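Local coordinates for protein KLLA0E08119p (Kluyveromyces lactis, PDB 3VA7) that probably carboxylates urea to urea-1-carboxylate with ATP, hydrogencarbonate and a biotin cofactor, this chain being the urea carboxylase part of a longer enzyme, at residues Y729-G734 / V744-D749; A735-G740 / F756-V761; W499-P504 / L987-V992. All blocks are in the same frame, centred on the assembly; numbering follows the deposited sequence.

Interaction 1 of 3, residues Y729-G734 / V744-D749; sequences YVYSLG and VIITCD. With BTI (5-(hexahydro-2-oxo-1H-thieno[3,4-D]imidazol-6-yl)pentanal), chain B.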
loop_
_atom_site.group_PDB
_atom_site.type_symbol
_atom_site.label_atom_id
_atom_site.label_comp_id
_atom_site.label_asym_id
_atom_site.label_seq_id
_atom_site.Cartn_x
_atom_site.Cartn_y
_atom_site.Cartn_z
ATOM N N TYR A 729 -14.582 15.592 15.917
ATOM C CA TYR A 729 -13.711 16.771 15.776
ATOM C C TYR A 729 -12.357 16.155 15.601
ATOM O O TYR A 729 -12.197 14.969 15.894
ATOM C CB TYR A 729 -13.745 17.695 17.040
ATOM C CG TYR A 729 -13.161 17.013 18.251
ATOM C CD1 TYR A 729 -13.946 16.233 19.061
ATOM C CD2 TYR A 729 -11.806 17.101 18.534
ATOM C CE1 TYR A 729 -13.416 15.572 20.166
ATOM C CE2 TYR A 729 -11.257 16.474 19.629
ATOM C CZ TYR A 729 -12.059 15.677 20.445
ATOM O OH TYR A 729 -11.505 14.991 21.531
ATOM N N VAL A 730 -11.385 16.927 15.139
ATOM C CA VAL A 730 -10.091 16.363 14.722
ATOM C C VAL A 730 -9.131 16.444 15.871
ATOM O O VAL A 730 -9.117 17.422 16.636
ATOM C CB VAL A 730 -9.516 17.014 13.497
ATOM C CG1 VAL A 730 -8.251 16.281 13.046
ATOM C CG2 VAL A 730 -10.583 17.012 12.359
ATOM N N TYR A 731 -8.384 15.386 16.057
ATOM C CA TYR A 731 -7.616 15.255 17.263
ATOM C C TYR A 731 -6.232 15.780 16.989
ATOM O O TYR A 731 -5.794 15.870 15.835
ATOM C CB TYR A 731 -7.414 13.784 17.604
ATOM C CG TYR A 731 -8.606 13.003 18.002
ATOM C CD1 TYR A 731 -9.730 13.607 18.536
ATOM C CD2 TYR A 731 -8.584 11.613 17.903
ATOM C CE1 TYR A 731 -10.864 12.816 18.948
ATOM C CE2 TYR A 731 -9.657 10.830 18.296
ATOM C CZ TYR A 731 -10.788 11.408 18.826
ATOM O OH TYR A 731 -11.833 10.576 19.234
ATOM N N SER A 732 -5.497 15.985 18.061
ATOM C CA SER A 732 -4.092 16.375 17.940
ATOM C C SER A 732 -3.157 15.192 18.080
ATOM O O SER A 732 -3.350 14.349 18.952
ATOM C CB SER A 732 -3.768 17.377 19.054
ATOM O OG SER A 732 -4.471 18.589 18.836
ATOM N N LEU A 733 -2.133 15.135 17.241
ATOM C CA LEU A 733 -1.010 14.256 17.528
ATOM C C LEU A 733 -0.618 14.399 19.011
ATOM O O LEU A 733 -0.381 15.532 19.541
ATOM C CB LEU A 733 0.143 14.622 16.652
ATOM C CG LEU A 733 0.475 13.733 15.473
ATOM C CD1 LEU A 733 -0.375 12.429 15.366
ATOM C CD2 LEU A 733 0.461 14.568 14.163
ATOM N N GLY A 734 -0.631 13.263 19.704
ATOM C CA GLY A 734 -0.203 13.219 21.066
ATOM C C GLY A 734 -1.385 13.300 22.004
ATOM O O GLY A 734 -1.208 13.198 23.229
ATOM N N VAL A 744 -6.050 6.545 25.582
ATOM C CA VAL A 744 -5.017 6.011 24.742
ATOM C C VAL A 744 -4.300 7.193 24.143
ATOM O O VAL A 744 -4.941 8.216 23.788
ATOM C CB VAL A 744 -5.608 5.109 23.652
ATOM C CG1 VAL A 744 -6.870 5.749 23.005
ATOM C CG2 VAL A 744 -4.569 4.758 22.628
ATOM N N ILE A 745 -2.982 7.087 24.045
ATOM C CA ILE A 745 -2.255 8.150 23.439
ATOM C C ILE A 745 -2.165 7.997 21.923
ATOM O O ILE A 745 -1.544 7.065 21.438
ATOM C CB ILE A 745 -0.835 8.276 23.997
ATOM C CG1 ILE A 745 -0.865 8.348 25.540
ATOM C CG2 ILE A 745 -0.134 9.531 23.369
ATOM C CD1 ILE A 745 0.490 8.078 26.104
ATOM N N ILE A 746 -2.721 8.983 21.206
ATOM C CA ILE A 746 -2.698 9.080 19.738
ATOM C C ILE A 746 -1.271 9.298 19.196
ATOM O O ILE A 746 -0.682 10.348 19.391
ATOM C CB ILE A 746 -3.694 10.224 19.213
ATOM C CG1 ILE A 746 -5.083 10.140 19.868
ATOM C CG2 ILE A 746 -3.867 10.183 17.713
ATOM C CD1 ILE A 746 -5.675 8.815 19.698
ATOM N N THR A 747 -0.719 8.337 18.482
ATOM C CA THR A 747 0.657 8.491 18.032
ATOM C C THR A 747 0.754 8.615 16.500
ATOM O O THR A 747 -0.250 8.789 15.832
ATOM C CB THR A 747 1.468 7.296 18.535
ATOM O OG1 THR A 747 0.798 6.056 18.103
ATOM C CG2 THR A 747 1.635 7.382 20.125
ATOM N N CYS A 748 1.945 8.499 15.923
ATOM C CA CYS A 748 2.130 8.858 14.499
ATOM C C CYS A 748 1.391 8.044 13.423
ATOM O O CYS A 748 1.293 8.497 12.298
ATOM C CB CYS A 748 3.608 8.973 14.145
ATOM S SG CYS A 748 4.466 7.384 14.331
ATOM N N ASP A 749 0.932 6.834 13.731
ATOM C CA ASP A 749 0.021 6.112 12.798
ATOM C C ASP A 749 -1.433 6.241 13.225
ATOM O O ASP A 749 -2.245 5.368 12.910
ATOM C CB ASP A 749 0.352 4.653 12.675
ATOM C CG ASP A 749 1.503 4.404 11.729
ATOM O OD1 ASP A 749 1.927 5.366 11.007
ATOM O OD2 ASP A 749 1.994 3.230 11.741
HETATM C C11 BTI B . -5.244 1.596 19.593
HETATM O O11 BTI B . -6.263 0.862 19.782
HETATM C C10 BTI B . -5.291 3.113 19.240
HETATM C C9 BTI B . -6.735 3.576 19.057
HETATM C C8 BTI B . -6.954 5.082 19.020
HETATM C C7 BTI B . -8.391 5.544 19.335
HETATM C C2 BTI B . -9.481 4.831 18.562
HETATM S S1 BTI B . -9.319 5.017 16.810
HETATM C C6 BTI B . -11.023 4.724 16.492
HETATM C C5 BTI B . -11.805 5.104 17.731
HETATM N N3 BTI B . -12.286 6.419 17.395
HETATM C C3 BTI B . -11.689 7.336 18.109
HETATM O O3 BTI B . -11.983 8.618 18.036
HETATM N N2 BTI B . -10.801 6.824 18.936
HETATM C C4 BTI B . -10.860 5.367 18.911
#
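Ile746 packs against the loop that follows strand 725-730, and its side chain shows how one aliphatic branch can link a loop to a cofactor. Its CB lies 4.1 Å from Ser732 O. CG1, held anti to the carbonyl carbon (chi1 -47°), comes within 4.3 Å of CD2 of Tyr731, set obliquely to the ring. A turn at chi2 (-55°) carries CD1 on to the biotin group, where it meets C8 of the valeryl chain at 4.0 Å. Val744, two residues earlier, also packs on that chain, its CG2 being 3.8 Å from C10.

The backbone closes the same contact. Gly734 N donates to Ile746 O at 2.9 Å, while Gly734 O rests against CG2 of Ile745. Gly734 has a positive phi at which a side chain would jam against the preceding carbonyl. Leu733, whose CB leads away, brings its end back until CD1 lies 3.7 Å from Thr747 O.

The hydroxyl of Tyr731 is held by a hydrogen bond with Phe756 N; its very short approach to O3 of the biotin group is doubtful in the model. Tyrosine ring, isoleucine tip and valine methyl together form part of the biotin pocket in the carboxyltransferase domain, where the mobile cofactor is received.

Interaction 2 of 3, residues A735-G740 / F756-V761; sequences AINFTG and FVCQAV. With BTI (5-(hexahydro-2-oxo-1H-thieno[3,4-D]imidazol-6-yl)pentanal), chain B.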
loop_
_atom_site.group_PDB
_atom_site.type_symbol
_atom_site.label_atom_id
_atom_site.label_comp_id
_atom_site.label_asym_id
_atom_site.label_seq_id
_atom_site.Cartn_x
_atom_site.Cartn_y
_atom_site.Cartn_z
ATOM N N ALA A 735 -2.594 13.495 21.474
ATOM C CA ALA A 735 -3.757 13.711 22.347
ATOM C C ALA A 735 -4.019 12.478 23.210
ATOM O O ALA A 735 -3.709 11.303 22.827
ATOM C CB ALA A 735 -4.994 14.033 21.527
ATOM N N ILE A 736 -4.606 12.711 24.374
ATOM C CA ILE A 736 -4.892 11.578 25.248
ATOM C C ILE A 736 -6.396 11.414 25.162
ATOM O O ILE A 736 -7.150 12.165 25.743
ATOM C CB ILE A 736 -4.291 11.793 26.656
ATOM C CG1 ILE A 736 -2.767 11.878 26.537
ATOM C CG2 ILE A 736 -4.546 10.664 27.564
ATOM C CD1 ILE A 736 -2.132 12.530 27.760
ATOM N N ASN A 737 -6.806 10.438 24.366
ATOM C CA ASN A 737 -8.190 10.268 23.913
ATOM C C ASN A 737 -8.870 9.261 24.801
ATOM O O ASN A 737 -8.354 8.140 24.986
ATOM C CB ASN A 737 -8.124 9.720 22.476
ATOM C CG ASN A 737 -9.479 9.630 21.777
ATOM O OD1 ASN A 737 -9.719 8.662 21.097
ATOM N ND2 ASN A 737 -10.317 10.651 21.884
ATOM N N PHE A 738 -10.013 9.658 25.347
ATOM C CA PHE A 738 -10.801 8.814 26.216
ATOM C C PHE A 738 -11.863 8.011 25.412
ATOM O O PHE A 738 -13.016 8.464 25.223
ATOM C CB PHE A 738 -11.429 9.651 27.353
ATOM C CG PHE A 738 -10.553 9.757 28.583
ATOM C CD1 PHE A 738 -9.602 10.763 28.702
ATOM C CD2 PHE A 738 -10.658 8.833 29.617
ATOM C CE1 PHE A 738 -8.753 10.816 29.820
ATOM C CE2 PHE A 738 -9.824 8.887 30.724
ATOM C CZ PHE A 738 -8.878 9.882 30.824
ATOM N N THR A 739 -11.492 6.809 24.953
ATOM C CA THR A 739 -12.422 5.998 24.150
ATOM C C THR A 739 -13.301 5.319 25.148
ATOM O O THR A 739 -12.968 4.244 25.627
ATOM C CB THR A 739 -11.692 4.942 23.312
ATOM O OG1 THR A 739 -11.082 3.978 24.199
ATOM C CG2 THR A 739 -10.621 5.591 22.453
ATOM N N GLY A 740 -14.425 5.935 25.478
ATOM C CA GLY A 740 -15.220 5.490 26.664
ATOM C C GLY A 740 -14.455 5.829 27.972
ATOM O O GLY A 740 -14.003 6.977 28.154
ATOM N N PHE A 756 -14.560 11.036 20.466
ATOM C CA PHE A 756 -14.432 11.137 21.942
ATOM C C PHE A 756 -13.618 12.332 22.424
ATOM O O PHE A 756 -12.773 12.835 21.710
ATOM C CB PHE A 756 -13.697 9.926 22.543
ATOM C CG PHE A 756 -14.202 8.587 22.089
ATOM C CD1 PHE A 756 -13.596 7.924 21.003
ATOM C CD2 PHE A 756 -15.256 7.953 22.763
ATOM C CE1 PHE A 756 -14.055 6.663 20.587
ATOM C CE2 PHE A 756 -15.713 6.689 22.345
ATOM C CZ PHE A 756 -15.095 6.034 21.265
ATOM N N VAL A 757 -13.807 12.739 23.684
ATOM C CA VAL A 757 -13.058 13.871 24.235
ATOM C C VAL A 757 -11.598 13.478 24.472
ATOM O O VAL A 757 -11.299 12.317 24.707
ATOM C CB VAL A 757 -13.694 14.369 25.526
ATOM C CG1 VAL A 757 -15.064 14.941 25.264
ATOM C CG2 VAL A 757 -13.812 13.261 26.534
ATOM N N CYS A 758 -10.695 14.451 24.360
ATOM C CA CYS A 758 -9.251 14.299 24.639
ATOM C C CYS A 758 -8.924 15.192 25.835
ATOM O O CYS A 758 -9.339 16.380 25.877
ATOM C CB CYS A 758 -8.422 14.763 23.455
ATOM S SG CYS A 758 -8.473 13.686 21.978
ATOM N N GLN A 759 -8.153 14.687 26.782
ATOM C CA GLN A 759 -7.958 15.386 28.035
ATOM C C GLN A 759 -6.817 16.380 27.909
ATOM O O GLN A 759 -6.953 17.542 28.296
ATOM C CB GLN A 759 -7.754 14.358 29.169
ATOM C CG GLN A 759 -6.985 14.816 30.376
ATOM C CD GLN A 759 -7.748 15.766 31.285
ATOM O OE1 GLN A 759 -8.948 15.623 31.508
ATOM N NE2 GLN A 759 -7.048 16.737 31.820
ATOM N N ALA A 760 -5.701 15.931 27.353
ATOM C CA ALA A 760 -4.438 16.670 27.323
ATOM C C ALA A 760 -3.721 16.161 26.073
ATOM O O ALA A 760 -4.207 15.186 25.474
ATOM C CB ALA A 760 -3.618 16.371 28.557
ATOM N N VAL A 761 -2.597 16.796 25.688
ATOM C CA VAL A 761 -1.812 16.371 24.540
ATOM C C VAL A 761 -0.303 16.423 24.839
ATOM O O VAL A 761 0.261 17.484 25.177
ATOM C CB VAL A 761 -2.060 17.276 23.300
ATOM C CG1 VAL A 761 -1.239 16.763 22.122
ATOM C CG2 VAL A 761 -3.605 17.417 22.961
HETATM C C11 BTI B . -5.244 1.596 19.593
HETATM O O11 BTI B . -6.263 0.862 19.782
HETATM C C10 BTI B . -5.291 3.113 19.240
HETATM C C9 BTI B . -6.735 3.576 19.057
HETATM C C8 BTI B . -6.954 5.082 19.020
HETATM C C7 BTI B . -8.391 5.544 19.335
HETATM C C2 BTI B . -9.481 4.831 18.562
HETATM S S1 BTI B . -9.319 5.017 16.810
HETATM C C6 BTI B . -11.023 4.724 16.492
HETATM C C5 BTI B . -11.805 5.104 17.731
HETATM N N3 BTI B . -12.286 6.419 17.395
HETATM C C3 BTI B . -11.689 7.336 18.109
HETATM O O3 BTI B . -11.983 8.618 18.036
HETATM N N2 BTI B . -10.801 6.824 18.936
HETATM C C4 BTI B . -10.860 5.367 18.911
#
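Ile736 and Phe738 supply the backbone hydrogen bonds that pair strand 735-739 with the antiparallel strand 756-762. Phe738 N donates almost straight to Val757 O (3.0 Å, 171°), Gln759 N to Ile736 O, and Ile736 N to Ala760 O. Ile736 thus faces both Gln759 and Ala760, a beta bulge between the non-hydrogen-bonded pairs Ala735-Val761 and Asn737-Cys758.

Apolar contacts follow that register: Ala735 CB touches Cys758 SG at 3.5 Å and also CG2 of Val761, all on the face that carries Asn737.

Polar side-chain contacts centre on Asn737. With CG anti to its own N (chi1 -173°), the amide is divided between two tasks: OD1 accepts from N2 of biotin at 3.0 Å, and ND2 makes a weak bond of 3.4 Å to Val757 O.

Aromatic contacts belong to Phe756. Thr739 CA sits over the middle of its ring, a CH-pi contact 3.6 Å from the centroid, while CD1 at the ring edge is 3.4 Å from O3 of biotin. An alanine in place of Phe756 removes the ring, which would probably leave a gap beside Thr739 CA and the ureido group less closely held on that side.

Strand 742-746 flanks strand 735-739 on its other side, strand 662-669 borders strand 756-762, and helix 680-688 covers Phe738 and Gln759.

Interaction 3 of 3, residues W499-P504 / L987-V992; sequences WRIGVP and LGLGDV. With URE (urea), chain C.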
loop_
_atom_site.group_PDB
_atom_site.type_symbol
_atom_site.label_atom_id
_atom_site.label_comp_id
_atom_site.label_asym_id
_atom_site.label_seq_id
_atom_site.Cartn_x
_atom_site.Cartn_y
_atom_site.Cartn_z
ATOM N N TRP A 499 -3.395 15.629 7.383
ATOM C CA TRP A 499 -4.168 15.267 8.573
ATOM C C TRP A 499 -5.692 15.536 8.458
ATOM O O TRP A 499 -6.495 14.814 9.095
ATOM C CB TRP A 499 -3.582 15.994 9.781
ATOM C CG TRP A 499 -3.983 15.592 11.122
ATOM C CD1 TRP A 499 -4.635 16.361 12.034
ATOM C CD2 TRP A 499 -3.720 14.331 11.759
ATOM N NE1 TRP A 499 -4.856 15.634 13.221
ATOM C CE2 TRP A 499 -4.298 14.387 13.071
ATOM C CE3 TRP A 499 -3.066 13.130 11.346
ATOM C CZ2 TRP A 499 -4.226 13.317 13.966
ATOM C CZ3 TRP A 499 -3.010 12.036 12.250
ATOM C CH2 TRP A 499 -3.572 12.154 13.553
ATOM N N ARG A 500 -6.095 16.563 7.682
ATOM C CA ARG A 500 -7.543 16.907 7.487
ATOM C C ARG A 500 -8.279 15.782 6.747
ATOM O O ARG A 500 -9.529 15.676 6.804
ATOM C CB ARG A 500 -7.735 18.250 6.749
ATOM C CG ARG A 500 -7.199 18.218 5.343
ATOM C CD ARG A 500 -7.149 19.588 4.649
ATOM N NE ARG A 500 -6.791 19.370 3.248
ATOM C CZ ARG A 500 -5.575 19.036 2.805
ATOM N NH1 ARG A 500 -4.562 18.914 3.637
ATOM N NH2 ARG A 500 -5.389 18.803 1.516
ATOM N N ILE A 501 -7.486 14.975 6.052
ATOM C CA ILE A 501 -7.984 13.814 5.372
ATOM C C ILE A 501 -7.891 12.565 6.262
ATOM O O ILE A 501 -8.582 11.552 6.046
ATOM C CB ILE A 501 -7.143 13.539 4.079
ATOM C CG1 ILE A 501 -6.851 14.833 3.319
ATOM C CG2 ILE A 501 -7.796 12.508 3.209
ATOM C CD1 ILE A 501 -8.062 15.553 2.810
ATOM N N GLY A 502 -6.984 12.583 7.221
ATOM C CA GLY A 502 -6.841 11.388 8.041
ATOM C C GLY A 502 -5.778 10.496 7.469
ATOM O O GLY A 502 -5.851 9.291 7.596
ATOM N N VAL A 503 -4.778 11.112 6.852
ATOM C CA VAL A 503 -3.565 10.406 6.454
ATOM C C VAL A 503 -2.591 10.774 7.563
ATOM O O VAL A 503 -2.317 11.929 7.728
ATOM C CB VAL A 503 -3.005 10.892 5.079
ATOM C CG1 VAL A 503 -1.658 10.295 4.783
ATOM C CG2 VAL A 503 -3.960 10.551 3.962
ATOM N N PRO A 504 -2.135 9.801 8.370
ATOM C CA PRO A 504 -1.257 10.176 9.440
ATOM C C PRO A 504 0.131 10.406 8.898
ATOM O O PRO A 504 0.415 10.047 7.729
ATOM C CB PRO A 504 -1.321 8.973 10.387
ATOM C CG PRO A 504 -1.567 7.828 9.531
ATOM C CD PRO A 504 -2.511 8.380 8.460
ATOM N N LEU A 987 -19.516 15.365 6.697
ATOM C CA LEU A 987 -19.186 16.593 7.411
ATOM C C LEU A 987 -17.678 16.857 7.568
ATOM O O LEU A 987 -17.276 18.016 7.741
ATOM C CB LEU A 987 -19.856 16.608 8.772
ATOM C CG LEU A 987 -21.383 16.496 8.740
ATOM C CD1 LEU A 987 -21.978 16.416 10.158
ATOM C CD2 LEU A 987 -22.008 17.622 7.894
ATOM N N GLY A 988 -16.870 15.783 7.534
ATOM C CA GLY A 988 -15.399 15.800 7.684
ATOM C C GLY A 988 -14.763 14.476 7.197
ATOM O O GLY A 988 -15.475 13.503 6.963
ATOM N N LEU A 989 -13.448 14.435 7.008
ATOM C CA LEU A 989 -12.761 13.209 6.562
ATOM C C LEU A 989 -11.802 12.663 7.599
ATOM O O LEU A 989 -11.324 13.372 8.484
ATOM C CB LEU A 989 -12.016 13.451 5.269
ATOM C CG LEU A 989 -12.774 14.086 4.101
ATOM C CD1 LEU A 989 -11.871 14.184 2.914
ATOM C CD2 LEU A 989 -14.022 13.333 3.704
ATOM N N GLY A 990 -11.530 11.376 7.502
ATOM C CA GLY A 990 -10.614 10.650 8.414
ATOM C C GLY A 990 -11.248 10.227 9.708
ATOM O O GLY A 990 -10.606 10.288 10.744
ATOM N N ASP A 991 -12.527 9.836 9.657
ATOM C CA ASP A 991 -13.212 9.177 10.801
ATOM C C ASP A 991 -13.500 7.693 10.461
ATOM O O ASP A 991 -14.623 7.340 10.109
ATOM C CB ASP A 991 -14.527 9.866 11.018
ATOM C CG ASP A 991 -14.965 9.845 12.463
ATOM O OD1 ASP A 991 -14.529 8.939 13.238
ATOM O OD2 ASP A 991 -15.770 10.750 12.815
ATOM N N VAL A 992 -12.498 6.830 10.489
ATOM C CA VAL A 992 -11.162 7.134 11.006
ATOM C C VAL A 992 -10.246 6.546 9.922
ATOM O O VAL A 992 -10.523 5.457 9.383
ATOM C CB VAL A 992 -11.137 6.511 12.406
ATOM C CG1 VAL A 992 -10.730 5.061 12.445
ATOM C CG2 VAL A 992 -10.592 7.371 13.443
HETATM C C URE C . -14.876 5.420 14.404
HETATM O O URE C . -15.175 5.756 13.231
HETATM N N1 URE C . -14.683 4.171 14.750
HETATM N N2 URE C . -14.731 6.246 15.451
HETATM O O HOH W 1 -9.120 14.438 9.524
HETATM O O HOH W 2 -12.044 17.134 7.429
#
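Ile501 and Leu989 both set their gamma carbon (CG1 in the isoleucine) anti to the carbonyl carbon (chi1 -43° and -51°), and, on backbones placed as these are, the two side chains run side by side in the same direction, ending with CD1 of Ile501 4.0 Å from CD1 of Leu989. The same CD1 of Ile501 lies against one face of the Arg500 guanidinium, near its rim. NH1 of that arginine forms a salt bridge with Glu882 and a hydrogen bond with Gly497 O.

Beside this apolar pair the backbones themselves meet. Gly502 CA and Gly990 CA are 3.9 Å apart, both residues have positive phi, and a CB on either would clash with the other segment, which accounts for a glycine at each position.

The polar groups are joined through water. One water donates to Trp499 O and to Leu989 O, 2.7 Å from each. Another donates to Arg500 O at 3.0 Å and accepts from Leu989 N at 3.1 Å.

Beyond Gly990 the chain enters the urea site: OD1 of Asp991 is 3.2 Å from the urea oxygen, and a cis peptide leads into Val992, also of that pocket. Trp499 O and Leu989 O are both acceptors, and the water between them supplies the donors, while the second links a carbonyl to an N-H; the junction between the two halves of the carboxyltransferase domain is thus bridged by water.

From the N terminus, 499-504 comes first, and its pairing with 987-992 closes a loop of nearly 500 residues that holds both other contacts. Within it the chain passes 729-734, 735-740, 744-749 and 756-761 in turn, so interactions 1 and 2 cross, their segments alternating. They share neighbouring strands of one sheet, meet where Tyr729 OH approaches Phe756 O, and touch the same biotin. Interaction 3 reaches interaction 1 through Trp499 NE1 and Tyr731 O, but its centre is about 17 Å from that of interaction 2. The short loops thus supply part of the biotin pocket, and the long one ties that subdomain to the urea-binding half.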